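Local coordinates for uncharacterized protein Atu2773 (Agrobacterium tumefaciens, PDB 2QV5), which is of unknown function but belongs to the divergent polysaccharide deacetylase family, so it may act on acetylated carbohydrates, at residues A33-G38 with V242-L247; G128-L133 with L157-G162; F182-L187 with G211-V216. All blocks are in the same frame, centred on the assembly; numbering follows the deposited sequence.

Contact 1 (A33-G38 with V242-L247)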
loop_
_atom_site.group_PDB
_atom_site.type_symbol
_atom_site.label_atom_id
_atom_site.label_comp_id
_atom_site.label_asym_id
_atom_site.label_seq_id
_atom_site.Cartn_x
_atom_site.Cartn_y
_atom_site.Cartn_z
ATOM N N ALA A 33 -3.040 -4.481 -10.023
ATOM C CA ALA A 33 -3.322 -4.362 -8.583
ATOM C C ALA A 33 -3.856 -2.963 -8.328
ATOM O O ALA A 33 -3.438 -2.008 -8.975
ATOM C CB ALA A 33 -2.080 -4.618 -7.724
ATOM N N ILE A 34 -4.817 -2.852 -7.418
ATOM C CA ILE A 34 -5.350 -1.541 -7.016
ATOM C C ILE A 34 -5.338 -1.521 -5.503
ATOM O O ILE A 34 -5.858 -2.446 -4.877
ATOM C CB ILE A 34 -6.802 -1.277 -7.524
ATOM C CG1 ILE A 34 -6.845 -1.122 -9.048
ATOM C CG2 ILE A 34 -7.389 -0.007 -6.855
ATOM C CD1 ILE A 34 -8.195 -1.474 -9.663
ATOM N N VAL A 35 -4.707 -0.498 -4.931
ATOM C CA VAL A 35 -4.718 -0.282 -3.503
ATOM C C VAL A 35 -5.665 0.864 -3.147
ATOM O O VAL A 35 -5.549 1.982 -3.670
ATOM C CB VAL A 35 -3.297 0.020 -2.962
ATOM C CG1 VAL A 35 -3.286 0.092 -1.434
ATOM C CG2 VAL A 35 -2.316 -1.012 -3.456
ATOM N N VAL A 36 -6.613 0.579 -2.263
ATOM C CA VAL A 36 -7.427 1.632 -1.685
ATOM C C VAL A 36 -6.947 1.799 -0.248
ATOM O O VAL A 36 -7.087 0.894 0.580
ATOM C CB VAL A 36 -8.948 1.339 -1.764
ATOM C CG1 VAL A 36 -9.741 2.464 -1.076
ATOM C CG2 VAL A 36 -9.393 1.207 -3.212
ATOM N N GLY A 37 -6.362 2.958 0.035
ATOM C CA GLY A 37 -5.761 3.193 1.335
ATOM C C GLY A 37 -6.599 4.070 2.244
ATOM O O GLY A 37 -7.708 4.485 1.888
ATOM N N GLY A 38 -6.073 4.339 3.431
ATOM C CA GLY A 38 -6.768 5.192 4.392
ATOM C C GLY A 38 -7.729 4.469 5.323
ATOM O O GLY A 38 -8.438 5.122 6.083
ATOM N N VAL A 242 -5.148 -8.644 -9.157
ATOM C CA VAL A 242 -4.397 -9.474 -8.226
ATOM C C VAL A 242 -3.921 -8.632 -7.047
ATOM O O VAL A 242 -3.853 -7.408 -7.154
ATOM C CB VAL A 242 -3.182 -10.163 -8.917
ATOM C CG1 VAL A 242 -3.643 -11.002 -10.113
ATOM C CG2 VAL A 242 -2.136 -9.141 -9.376
ATOM N N GLY A 243 -3.602 -9.278 -5.929
ATOM C CA GLY A 243 -2.961 -8.584 -4.796
ATOM C C GLY A 243 -1.629 -7.970 -5.200
ATOM O O GLY A 243 -0.972 -8.459 -6.127
ATOM N N VAL A 244 -1.241 -6.888 -4.522
ATOM C CA VAL A 244 0.040 -6.202 -4.770
ATOM C C VAL A 244 1.251 -7.142 -4.737
ATOM O O VAL A 244 2.147 -7.016 -5.577
ATOM C CB VAL A 244 0.243 -5.002 -3.801
ATOM C CG1 VAL A 244 1.698 -4.572 -3.718
ATOM C CG2 VAL A 244 -0.582 -3.836 -4.280
ATOM N N SER A 245 1.261 -8.080 -3.785
ATOM C CA SER A 245 2.354 -9.053 -3.654
ATOM C C SER A 245 2.607 -9.855 -4.926
ATOM O O SER A 245 3.744 -10.234 -5.207
ATOM C CB SER A 245 2.096 -10.014 -2.496
ATOM O OG SER A 245 3.150 -10.952 -2.403
ATOM N N ALA A 246 1.548 -10.127 -5.687
ATOM C CA ALA A 246 1.695 -10.888 -6.952
ATOM C C ALA A 246 2.538 -10.124 -7.982
ATOM O O ALA A 246 3.171 -10.732 -8.853
ATOM C CB ALA A 246 0.353 -11.249 -7.526
ATOM N N LEU A 247 2.579 -8.800 -7.837
ATOM C CA LEU A 247 3.238 -7.931 -8.812
ATOM C C LEU A 247 4.607 -7.428 -8.394
ATOM O O LEU A 247 5.458 -7.182 -9.243
ATOM C CB LEU A 247 2.361 -6.723 -9.116
ATOM C CG LEU A 247 1.016 -6.953 -9.778
ATOM C CD1 LEU A 247 0.477 -5.613 -10.241
ATOM C CD2 LEU A 247 1.155 -7.916 -10.931
HETATM O O HOH W 1 -5.213 -5.532 -5.757
#
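Val35 and Val244 each turn CG1 anti to the backbone N (chi1 -174° and 161°), which leaves CG2 anti to the carbonyl carbon, and it is these two CG2 methyls that meet. The side chains cross at about a right angle and press close, with 3.4 Å between Val35 CG2 and Val244 CG2, tighter than an ordinary methyl contact. Two residues earlier on the same strand, Ala33 points CB toward the turn. Its CB lies 3.8 Å from Val244 CG2, while Leu247 comes in from the other end of the helical turn with CD1 3.7 Å from Ala33 CB. One methyl is thus enough to meet both ends of the turn. The backbone adds a polar note: Val242 O lies 3.4 Å from Ala33 CA in a bent CA-H...O contact, and equally near its CB. The same carbonyl is joined to the strand through a water, which bridges Val242 O (2.7 Å) and Ile34 N (3.2 Å). The example illustrates how a short terminal turn can settle against a strand by apolar fit and one bridging water, without a backbone N-H...O bond between them. Strand 30-39 keeps its own partners, with Ala33 and Val35 bonded to Gly215 in strand 212-218 and Ile34 to Thr58. Helix 244-247 is tied in turn by Val244 N to Thr58 OG1 and by Ser245 N to Glu81 OE2. Leu157 and Leu159 of strand 157-160 pack on Val244 and Val35, whereas Ile34 faces helix 221-233.

Contact 2 (G128-L133 with L157-G162)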
loop_
_atom_site.group_PDB
_atom_site.type_symbol
_atom_site.label_atom_id
_atom_site.label_comp_id
_atom_site.label_asym_id
_atom_site.label_seq_id
_atom_site.Cartn_x
_atom_site.Cartn_y
_atom_site.Cartn_z
ATOM N N GLY A 128 2.966 -6.106 3.197
ATOM C CA GLY A 128 3.973 -5.094 3.041
ATOM C C GLY A 128 3.537 -3.764 3.570
ATOM O O GLY A 128 2.448 -3.636 4.141
ATOM N N VAL A 129 4.387 -2.768 3.348
ATOM C CA VAL A 129 4.125 -1.421 3.817
ATOM C C VAL A 129 4.060 -0.467 2.633
ATOM O O VAL A 129 4.642 -0.724 1.567
ATOM C CB VAL A 129 5.183 -0.917 4.855
ATOM C CG1 VAL A 129 5.317 -1.868 6.040
ATOM C CG2 VAL A 129 6.530 -0.708 4.195
ATOM N N MET A 130 3.339 0.631 2.813
ATOM C CA MET A 130 3.358 1.698 1.825
ATOM C C MET A 130 3.520 3.032 2.542
ATOM O O MET A 130 3.203 3.141 3.718
ATOM C CB MET A 130 2.114 1.662 0.904
ATOM C CG MET A 130 0.759 1.730 1.598
ATOM S SD MET A 130 -0.734 1.752 0.528
ATOM C CE MET A 130 -0.177 2.695 -0.872
ATOM N N ASN A 131 4.052 4.028 1.844
ATOM C CA ASN A 131 4.229 5.349 2.441
ATOM C C ASN A 131 2.895 6.062 2.522
ATOM O O ASN A 131 2.055 5.918 1.636
ATOM C CB ASN A 131 5.215 6.197 1.627
ATOM C CG ASN A 131 4.766 6.405 0.201
ATOM O OD1 ASN A 131 4.650 5.452 -0.569
ATOM N ND2 ASN A 131 4.497 7.657 -0.157
ATOM N N TYR A 132 2.687 6.783 3.617
ATOM C CA TYR A 132 1.696 7.833 3.640
ATOM C C TYR A 132 2.496 9.124 3.632
ATOM O O TYR A 132 3.299 9.369 4.552
ATOM C CB TYR A 132 0.780 7.757 4.863
ATOM C CG TYR A 132 -0.186 8.928 4.914
ATOM C CD1 TYR A 132 -1.051 9.188 3.844
ATOM C CD2 TYR A 132 -0.212 9.791 6.009
ATOM C CE1 TYR A 132 -1.924 10.275 3.869
ATOM C CE2 TYR A 132 -1.092 10.881 6.048
ATOM C CZ TYR A 132 -1.943 11.116 4.975
ATOM O OH TYR A 132 -2.807 12.191 5.005
ATOM N N LEU A 133 2.296 9.909 2.573
ATOM C CA LEU A 133 3.051 11.146 2.299
ATOM C C LEU A 133 4.534 10.853 2.075
ATOM O O LEU A 133 4.873 10.011 1.247
ATOM C CB LEU A 133 2.787 12.235 3.353
ATOM C CG LEU A 133 1.322 12.608 3.624
ATOM C CD1 LEU A 133 1.240 13.629 4.721
ATOM C CD2 LEU A 133 0.640 13.128 2.370
ATOM N N LEU A 157 7.170 -6.435 1.582
ATOM C CA LEU A 157 7.382 -5.630 0.383
ATOM C C LEU A 157 7.197 -4.166 0.730
ATOM O O LEU A 157 6.539 -3.855 1.713
ATOM C CB LEU A 157 6.399 -6.034 -0.722
ATOM C CG LEU A 157 4.892 -5.783 -0.568
ATOM C CD1 LEU A 157 4.469 -4.394 -1.044
ATOM C CD2 LEU A 157 4.207 -6.815 -1.403
ATOM N N PHE A 158 7.773 -3.281 -0.082
ATOM C CA PHE A 158 7.616 -1.825 0.072
ATOM C C PHE A 158 6.942 -1.274 -1.189
ATOM O O PHE A 158 7.485 -1.364 -2.295
ATOM C CB PHE A 158 9.003 -1.179 0.288
ATOM C CG PHE A 158 8.966 0.301 0.602
ATOM C CD1 PHE A 158 9.072 0.745 1.917
ATOM C CD2 PHE A 158 8.867 1.249 -0.414
ATOM C CE1 PHE A 158 9.047 2.108 2.221
ATOM C CE2 PHE A 158 8.833 2.612 -0.124
ATOM C CZ PHE A 158 8.929 3.044 1.192
ATOM N N LEU A 159 5.759 -0.702 -1.033
ATOM C CA LEU A 159 5.076 -0.060 -2.145
ATOM C C LEU A 159 5.216 1.457 -1.994
ATOM O O LEU A 159 4.789 2.048 -1.005
ATOM C CB LEU A 159 3.600 -0.498 -2.205
ATOM C CG LEU A 159 2.756 0.138 -3.318
ATOM C CD1 LEU A 159 3.160 -0.371 -4.703
ATOM C CD2 LEU A 159 1.290 -0.086 -3.079
ATOM N N ASP A 160 5.855 2.082 -2.967
ATOM C CA ASP A 160 6.002 3.527 -2.959
ATOM C C ASP A 160 4.855 4.080 -3.804
ATOM O O ASP A 160 4.645 3.648 -4.943
ATOM C CB ASP A 160 7.391 3.886 -3.515
ATOM C CG ASP A 160 7.742 5.374 -3.373
ATOM O OD1 ASP A 160 6.915 6.251 -3.707
ATOM O OD2 ASP A 160 8.886 5.665 -2.957
ATOM N N ASP A 161 4.095 5.027 -3.261
ATOM C CA ASP A 161 2.897 5.511 -3.980
ATOM C C ASP A 161 3.184 6.397 -5.217
ATOM O O ASP A 161 2.275 6.720 -5.982
ATOM C CB ASP A 161 1.888 6.163 -3.020
ATOM C CG ASP A 161 2.296 7.556 -2.569
ATOM O OD1 ASP A 161 3.460 7.959 -2.758
ATOM O OD2 ASP A 161 1.431 8.248 -1.989
ATOM N N GLY A 162 4.443 6.802 -5.371
ATOM C CA GLY A 162 4.899 7.547 -6.544
ATOM C C GLY A 162 4.624 9.037 -6.503
ATOM O O GLY A 162 4.860 9.736 -7.490
HETATM O O HOH W 2 1.178 9.863 0.064
#
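Asn131 meets Asp161 with its amide plane turned 88° from the carboxylate, yet two bonds join the residues. Asn131 ND2 reaches Asp161 OD1 at 2.8 Å from above the carboxylate plane, while Asn131 OD1 receives Asp161 N at 2.8 Å in its own carbonyl plane, on a lone pair. A further bond from ND2 to Leu133 O, also 2.8 Å, fixes the rotation of the amide and which end is oxygen. Asp161 OD1 takes a second donor, Ser163 OG, and a water links Asp161 OD2 to Leu133 N. Here the amide takes up the pairing beyond the last backbone bond between the two segments. Before it, that pattern is regular and parallel: Val129 N bonds Leu157 O at 2.9 Å, and Leu159 N bonds Val129 O at 2.8 Å. Met130 and Leu159 lie side by side on one face, CE to CD2 3.8 Å; on the other, Val129 CG2 approaches Phe158 CD1 obliquely. These strands belong to one beta-alpha-beta unit, whose helix 141-153 packs on Val129 and Phe158, while strand 82-88 flanks 128-131 and strand 180-186 flanks 157-160.

Contact 3 (F182-L187 with G211-V216)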
loop_
_atom_site.group_PDB
_atom_site.type_symbol
_atom_site.label_atom_id
_atom_site.label_comp_id
_atom_site.label_asym_id
_atom_site.label_seq_id
_atom_site.Cartn_x
_atom_site.Cartn_y
_atom_site.Cartn_z
ATOM N N PHE A 182 6.729 0.710 -7.508
ATOM C CA PHE A 182 6.141 2.047 -7.586
ATOM C C PHE A 182 4.737 1.879 -8.135
ATOM O O PHE A 182 4.524 1.059 -9.046
ATOM C CB PHE A 182 6.933 2.927 -8.564
ATOM C CG PHE A 182 8.206 3.507 -8.004
ATOM C CD1 PHE A 182 8.168 4.541 -7.070
ATOM C CD2 PHE A 182 9.446 3.063 -8.459
ATOM C CE1 PHE A 182 9.342 5.091 -6.568
ATOM C CE2 PHE A 182 10.637 3.616 -7.953
ATOM C CZ PHE A 182 10.579 4.625 -7.015
ATOM N N ALA A 183 3.779 2.627 -7.583
ATOM C CA ALA A 183 2.472 2.720 -8.199
ATOM C C ALA A 183 2.646 3.418 -9.528
ATOM O O ALA A 183 3.418 4.379 -9.636
ATOM C CB ALA A 183 1.497 3.503 -7.325
ATOM N N ASP A 184 1.941 2.910 -10.532
ATOM C CA ASP A 184 1.941 3.482 -11.877
ATOM C C ASP A 184 0.980 4.662 -12.014
ATOM O O ASP A 184 1.255 5.609 -12.754
ATOM C CB ASP A 184 1.552 2.409 -12.895
ATOM C CG ASP A 184 2.551 1.261 -12.957
ATOM O OD1 ASP A 184 3.529 1.364 -13.728
ATOM O OD2 ASP A 184 2.347 0.248 -12.245
ATOM N N VAL A 185 -0.165 4.596 -11.331
ATOM C CA VAL A 185 -1.215 5.608 -11.491
ATOM C C VAL A 185 -1.825 5.967 -10.134
ATOM O O VAL A 185 -2.167 5.074 -9.361
ATOM C CB VAL A 185 -2.365 5.093 -12.431
ATOM C CG1 VAL A 185 -3.394 6.194 -12.721
ATOM C CG2 VAL A 185 -1.811 4.537 -13.731
ATOM N N LEU A 186 -1.932 7.268 -9.845
ATOM C CA LEU A 186 -2.792 7.761 -8.775
ATOM C C LEU A 186 -4.199 7.965 -9.348
ATOM O O LEU A 186 -4.416 8.808 -10.224
ATOM C CB LEU A 186 -2.251 9.054 -8.163
ATOM C CG LEU A 186 -3.166 9.853 -7.214
ATOM C CD1 LEU A 186 -3.480 9.106 -5.917
ATOM C CD2 LEU A 186 -2.567 11.229 -6.918
ATOM N N LEU A 187 -5.152 7.185 -8.857
ATOM C CA LEU A 187 -6.484 7.150 -9.469
ATOM C C LEU A 187 -7.392 8.313 -9.084
ATOM O O LEU A 187 -8.257 8.699 -9.864
ATOM C CB LEU A 187 -7.188 5.820 -9.180
ATOM C CG LEU A 187 -6.463 4.534 -9.582
ATOM C CD1 LEU A 187 -7.158 3.341 -8.932
ATOM C CD2 LEU A 187 -6.380 4.353 -11.104
ATOM N N GLY A 211 2.255 -5.444 -19.245
ATOM C CA GLY A 211 1.911 -6.751 -18.694
ATOM C C GLY A 211 1.261 -6.614 -17.327
ATOM O O GLY A 211 0.369 -7.388 -16.990
ATOM N N GLN A 212 1.692 -5.616 -16.549
ATOM C CA GLN A 212 1.153 -5.359 -15.206
ATOM C C GLN A 212 1.228 -3.877 -14.839
ATOM O O GLN A 212 2.061 -3.140 -15.379
ATOM C CB GLN A 212 1.885 -6.204 -14.146
ATOM C CG GLN A 212 3.387 -5.901 -14.004
ATOM C CD GLN A 212 4.117 -6.827 -13.037
ATOM O OE1 GLN A 212 4.134 -8.045 -13.220
ATOM N NE2 GLN A 212 4.750 -6.245 -12.018
ATOM N N ALA A 213 0.352 -3.458 -13.927
ATOM C CA ALA A 213 0.398 -2.118 -13.342
ATOM C C ALA A 213 -0.322 -2.035 -11.996
ATOM O O ALA A 213 -1.203 -2.841 -11.700
ATOM C CB ALA A 213 -0.181 -1.079 -14.302
ATOM N N ILE A 214 0.053 -1.028 -11.205
ATOM C CA ILE A 214 -0.499 -0.785 -9.870
ATOM C C ILE A 214 -1.117 0.608 -9.829
ATOM O O ILE A 214 -0.468 1.588 -10.197
ATOM C CB ILE A 214 0.588 -0.880 -8.768
ATOM C CG1 ILE A 214 1.220 -2.282 -8.717
ATOM C CG2 ILE A 214 -0.002 -0.486 -7.390
ATOM C CD1 ILE A 214 2.527 -2.363 -7.909
ATOM N N GLY A 215 -2.383 0.682 -9.414
ATOM C CA GLY A 215 -3.053 1.948 -9.150
ATOM C C GLY A 215 -3.274 2.127 -7.662
ATOM O O GLY A 215 -3.451 1.147 -6.936
ATOM N N VAL A 216 -3.225 3.371 -7.195
ATOM C CA VAL A 216 -3.485 3.662 -5.786
ATOM C C VAL A 216 -4.621 4.687 -5.657
ATOM O O VAL A 216 -4.796 5.543 -6.525
ATOM C CB VAL A 216 -2.218 4.134 -5.014
ATOM C CG1 VAL A 216 -1.221 2.997 -4.847
ATOM C CG2 VAL A 216 -1.551 5.322 -5.697
HETATM O O HOH W 3 3.712 -1.096 -15.186
#
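Asp184 holds its carboxylate against the first part of the neighbouring strand, one oxygen directed at the backbone of Ile214 and the other at a water. Its chi1 (-63°) sets CG anti to the carbonyl carbon, and chi2 (-88°) then turns OD2 to Ile214 N, from which it accepts a bond of 2.8 Å. The donor comes on the anti side of the oxygen, 21° out of the carboxylate plane. Ala213 is alongside, its CB 3.5 Å from Asp184 OD2, and a water donates both to Asp184 OD1 and to Gln212 O. The bond is returned by the backbone: Ile214 O accepts from Asp184 N at 2.8 Å and also from Val185 N at 3.2 Å, both in its carbonyl plane. Two successive amides thus share one acceptor, a worked case of a side-chain oxygen taking up a strand N-H where the neighbouring strand is interrupted. The Val185 N bond starts the regular parallel pattern, which Val216 N to Val185 O at 3.0 Å and Leu187 N to Val216 O at 2.9 Å continue. Around this frame the apolar groups are set differently. Ala183 CB lies against the two methyls of Val216, 3.7 Å from CG1 and slightly farther from CG2. Leu187 instead leans on a carbonyl, its CB and CG close to Val216 O, and brings CD1 beside Gly215, where a side chain would be tight. The two strands close a beta-alpha-beta unit through helix 193-210, whose Lys199, Leu203 and Ile206 meet Val185. Strand 30-39 borders strand 212-218 beyond, where Val35 packs on Val216 and Ile34 on Leu187, and strand 157-160 adjoins 180-186, with Leu159 against Ile214.

The strands of all three contacts belong to one curled parallel sheet that closes on itself, consistent with the barrel-like fold of polysaccharide deacetylases. Contacts 2 and 3 each join consecutive strands of a beta-alpha-beta unit and share a chemistry of backbone bonds extended by an Asn or Asp side chain. Contact 1 differs: a C-terminal turn meets a strand over 200 residues earlier, chiefly through methyl groups. All three are buried, but contact 3 alone reaches exposed residues, Phe182 and Leu186. Val35 lies between the others, its CG1 packing on Met130 SD of contact 2, while Leu247 CD1 meets Ile214 CG1 of contact 3; Asp160 O and Ala183 N probably join contacts 2 and 3.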